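Local coordinates for tudor and KH domain-containing protein homolog (PDB 5YGB) that binds the N-terminus of Piwi through its extended Tudor domain and probably recruits Piwi proteins to the piRNA biogenesis machinery in the nuage, at residues A[4-9]-A[21-26]. The protein carries 1 engineered substitution. Sequence-based numbering, arbitrary orientation.
Sequences PMEVYV and QLIGPQ
Ile23 lays its CG1 over the centre of one face of the Tyr8 ring, 3.6 Å from the centroid and 11° off the ring normal, a CH-pi contact. Its CD1 reaches on to the ring rim, 3.5 Å from Tyr8 CE1. The isoleucine chain crosses the tyrosine at about a right angle; CG1 stands anti to its own carbonyl carbon (chi1 -62°), which carries it over the ring. At the ring's edge, near its plane, Gln21 OE1 lies 3.9 Å from Tyr8 CD2, with the amide plane turned 70° from the ring; Gln21 NE2 is hydrogen-bonded to the carbonyl of Asp97. Trp159 adds an edge-to-face partner to Tyr8. An alanine in place of the tyrosine would probably uncover the side of Ile23 CG1 and CD1 that lies on the ring and leave Trp159 without its aromatic mate.

In the backbone, Tyr8 and Gln21 form an antiparallel hydrogen-bonded pair, with N-to-O distances of 2.9 Å from Tyr8 N to Gln21 O and from Gln21 N to Tyr8 O. Val7 and Leu22 make the adjoining non-hydrogen-bonded pair, and on their face Leu22 CD2 touches Val7 CG1 and, at 3.8 Å, Met5 SD. Beyond it, Ile23 N donates almost straight to Glu6 O (3.0 Å), from above the carbonyl plane. One water bridges Glu6 O and Ile23 O, and a second joins Ile23 O to Glu6 OE1. The contact is the open end of the beta hairpin of strands 5-12 and 17-22, part of the five-stranded SN-like half of an extended Tudor domain, where the second strand leads through Gly24, the N-cap, into helix 25-41.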
loop_
_atom_site.group_PDB
_atom_site.type_symbol
_atom_site.label_atom_id
_atom_site.label_comp_id
_atom_site.label_asym_id
_atom_site.label_seq_id
_atom_site.Cartn_x
_atom_site.Cartn_y
_atom_site.Cartn_z
ATOM N N PRO A 4 5.734 -18.120 -9.689
ATOM C CA PRO A 4 5.704 -16.709 -10.082
ATOM C C PRO A 4 4.268 -16.207 -10.133
ATOM O O PRO A 4 3.335 -16.982 -10.351
ATOM C CB PRO A 4 6.337 -16.709 -11.476
ATOM C CG PRO A 4 6.099 -18.109 -11.987
ATOM C CD PRO A 4 6.227 -18.987 -10.772
ATOM N N MET A 5 4.088 -14.908 -9.928
ATOM C CA MET A 5 2.758 -14.318 -9.956
ATOM C C MET A 5 2.810 -12.960 -10.638
ATOM O O MET A 5 3.784 -12.219 -10.486
ATOM C CB MET A 5 2.186 -14.200 -8.536
ATOM C CG MET A 5 3.099 -13.488 -7.558
ATOM S SD MET A 5 2.640 -13.699 -5.803
ATOM C CE MET A 5 3.998 -12.815 -5.024
ATOM N N GLU A 6 1.766 -12.639 -11.393
ATOM C CA GLU A 6 1.645 -11.327 -12.029
ATOM C C GLU A 6 1.173 -10.323 -10.996
ATOM O O GLU A 6 0.192 -10.566 -10.301
ATOM C CB GLU A 6 0.671 -11.365 -13.216
ATOM C CG GLU A 6 1.048 -12.348 -14.326
ATOM C CD GLU A 6 0.165 -12.205 -15.545
ATOM O OE1 GLU A 6 -1.025 -11.862 -15.387
ATOM O OE2 GLU A 6 0.663 -12.432 -16.669
ATOM N N VAL A 7 1.884 -9.205 -10.879
ATOM C CA VAL A 7 1.541 -8.189 -9.881
ATOM C C VAL A 7 1.661 -6.771 -10.415
ATOM O O VAL A 7 2.325 -6.514 -11.430
ATOM C CB VAL A 7 2.444 -8.280 -8.621
ATOM C CG1 VAL A 7 2.387 -9.673 -7.983
ATOM C CG2 VAL A 7 3.882 -7.861 -8.955
ATOM N N TYR A 8 1.014 -5.850 -9.713
ATOM C CA TYR A 8 1.310 -4.427 -9.831
ATOM C C TYR A 8 1.995 -3.979 -8.561
ATOM O O TYR A 8 1.591 -4.400 -7.479
ATOM C CB TYR A 8 0.048 -3.585 -9.981
ATOM C CG TYR A 8 -0.836 -3.878 -11.163
ATOM C CD1 TYR A 8 -0.338 -3.841 -12.461
ATOM C CD2 TYR A 8 -2.181 -4.153 -10.983
ATOM C CE1 TYR A 8 -1.148 -4.087 -13.535
ATOM C CE2 TYR A 8 -3.011 -4.398 -12.064
ATOM C CZ TYR A 8 -2.482 -4.363 -13.333
ATOM O OH TYR A 8 -3.297 -4.613 -14.414
ATOM N N VAL A 9 2.972 -3.087 -8.665
ATOM C CA VAL A 9 3.462 -2.372 -7.487
ATOM C C VAL A 9 2.565 -1.148 -7.294
ATOM O O VAL A 9 2.490 -0.277 -8.164
ATOM C CB VAL A 9 4.930 -1.978 -7.639
ATOM C CG1 VAL A 9 5.337 -1.054 -6.507
ATOM C CG2 VAL A 9 5.790 -3.230 -7.656
ATOM N N GLN A 21 -0.055 -5.758 -5.551
ATOM C CA GLN A 21 -1.394 -6.280 -5.771
ATOM C C GLN A 21 -1.303 -7.403 -6.784
ATOM O O GLN A 21 -0.542 -7.296 -7.744
ATOM C CB GLN A 21 -2.315 -5.198 -6.326
ATOM C CG GLN A 21 -2.462 -3.952 -5.446
ATOM C CD GLN A 21 -3.069 -2.797 -6.207
ATOM O OE1 GLN A 21 -2.884 -2.678 -7.419
ATOM N NE2 GLN A 21 -3.790 -1.933 -5.506
ATOM N N LEU A 22 -2.098 -8.448 -6.612
ATOM C CA LEU A 22 -2.167 -9.515 -7.601
ATOM C C LEU A 22 -3.048 -9.132 -8.776
ATOM O O LEU A 22 -4.163 -8.639 -8.588
ATOM C CB LEU A 22 -2.718 -10.798 -6.983
ATOM C CG LEU A 22 -1.893 -11.428 -5.876
ATOM C CD1 LEU A 22 -2.618 -12.663 -5.373
ATOM C CD2 LEU A 22 -0.552 -11.793 -6.406
ATOM N N ILE A 23 -2.559 -9.395 -9.979
ATOM C CA ILE A 23 -3.330 -9.209 -11.204
ATOM C C ILE A 23 -4.219 -10.405 -11.460
ATOM O O ILE A 23 -3.790 -11.555 -11.343
ATOM C CB ILE A 23 -2.399 -9.005 -12.403
ATOM C CG1 ILE A 23 -1.559 -7.747 -12.200
ATOM C CG2 ILE A 23 -3.195 -8.931 -13.713
ATOM C CD1 ILE A 23 -0.539 -7.524 -13.290
ATOM N N GLY A 24 -5.463 -10.151 -11.841
ATOM C CA GLY A 24 -6.357 -11.228 -12.221
ATOM C C GLY A 24 -7.764 -10.907 -11.777
ATOM O O GLY A 24 -8.137 -9.724 -11.716
ATOM N N PRO A 25 -8.541 -11.932 -11.415
ATOM C CA PRO A 25 -9.922 -11.687 -11.001
ATOM C C PRO A 25 -9.975 -10.750 -9.805
ATOM O O PRO A 25 -10.916 -9.980 -9.683
ATOM C CB PRO A 25 -10.443 -13.081 -10.637
ATOM C CG PRO A 25 -9.515 -14.030 -11.311
ATOM C CD PRO A 25 -8.184 -13.359 -11.328
ATOM N N GLN A 26 -8.937 -10.788 -8.973
ATOM C CA GLN A 26 -8.916 -9.937 -7.791
ATOM C C GLN A 26 -8.671 -8.481 -8.124
ATOM O O GLN A 26 -9.269 -7.602 -7.483
ATOM C CB GLN A 26 -7.856 -10.409 -6.810
ATOM C CG GLN A 26 -8.248 -11.665 -6.111
ATOM C CD GLN A 26 -7.285 -11.998 -5.018
ATOM O OE1 GLN A 26 -7.185 -11.268 -4.033
ATOM N NE2 GLN A 26 -6.575 -13.110 -5.167
HETATM O O HOH W 1 -1.568 -12.689 -10.070
HETATM O O HOH W 2 -2.643 -13.155 -13.484
#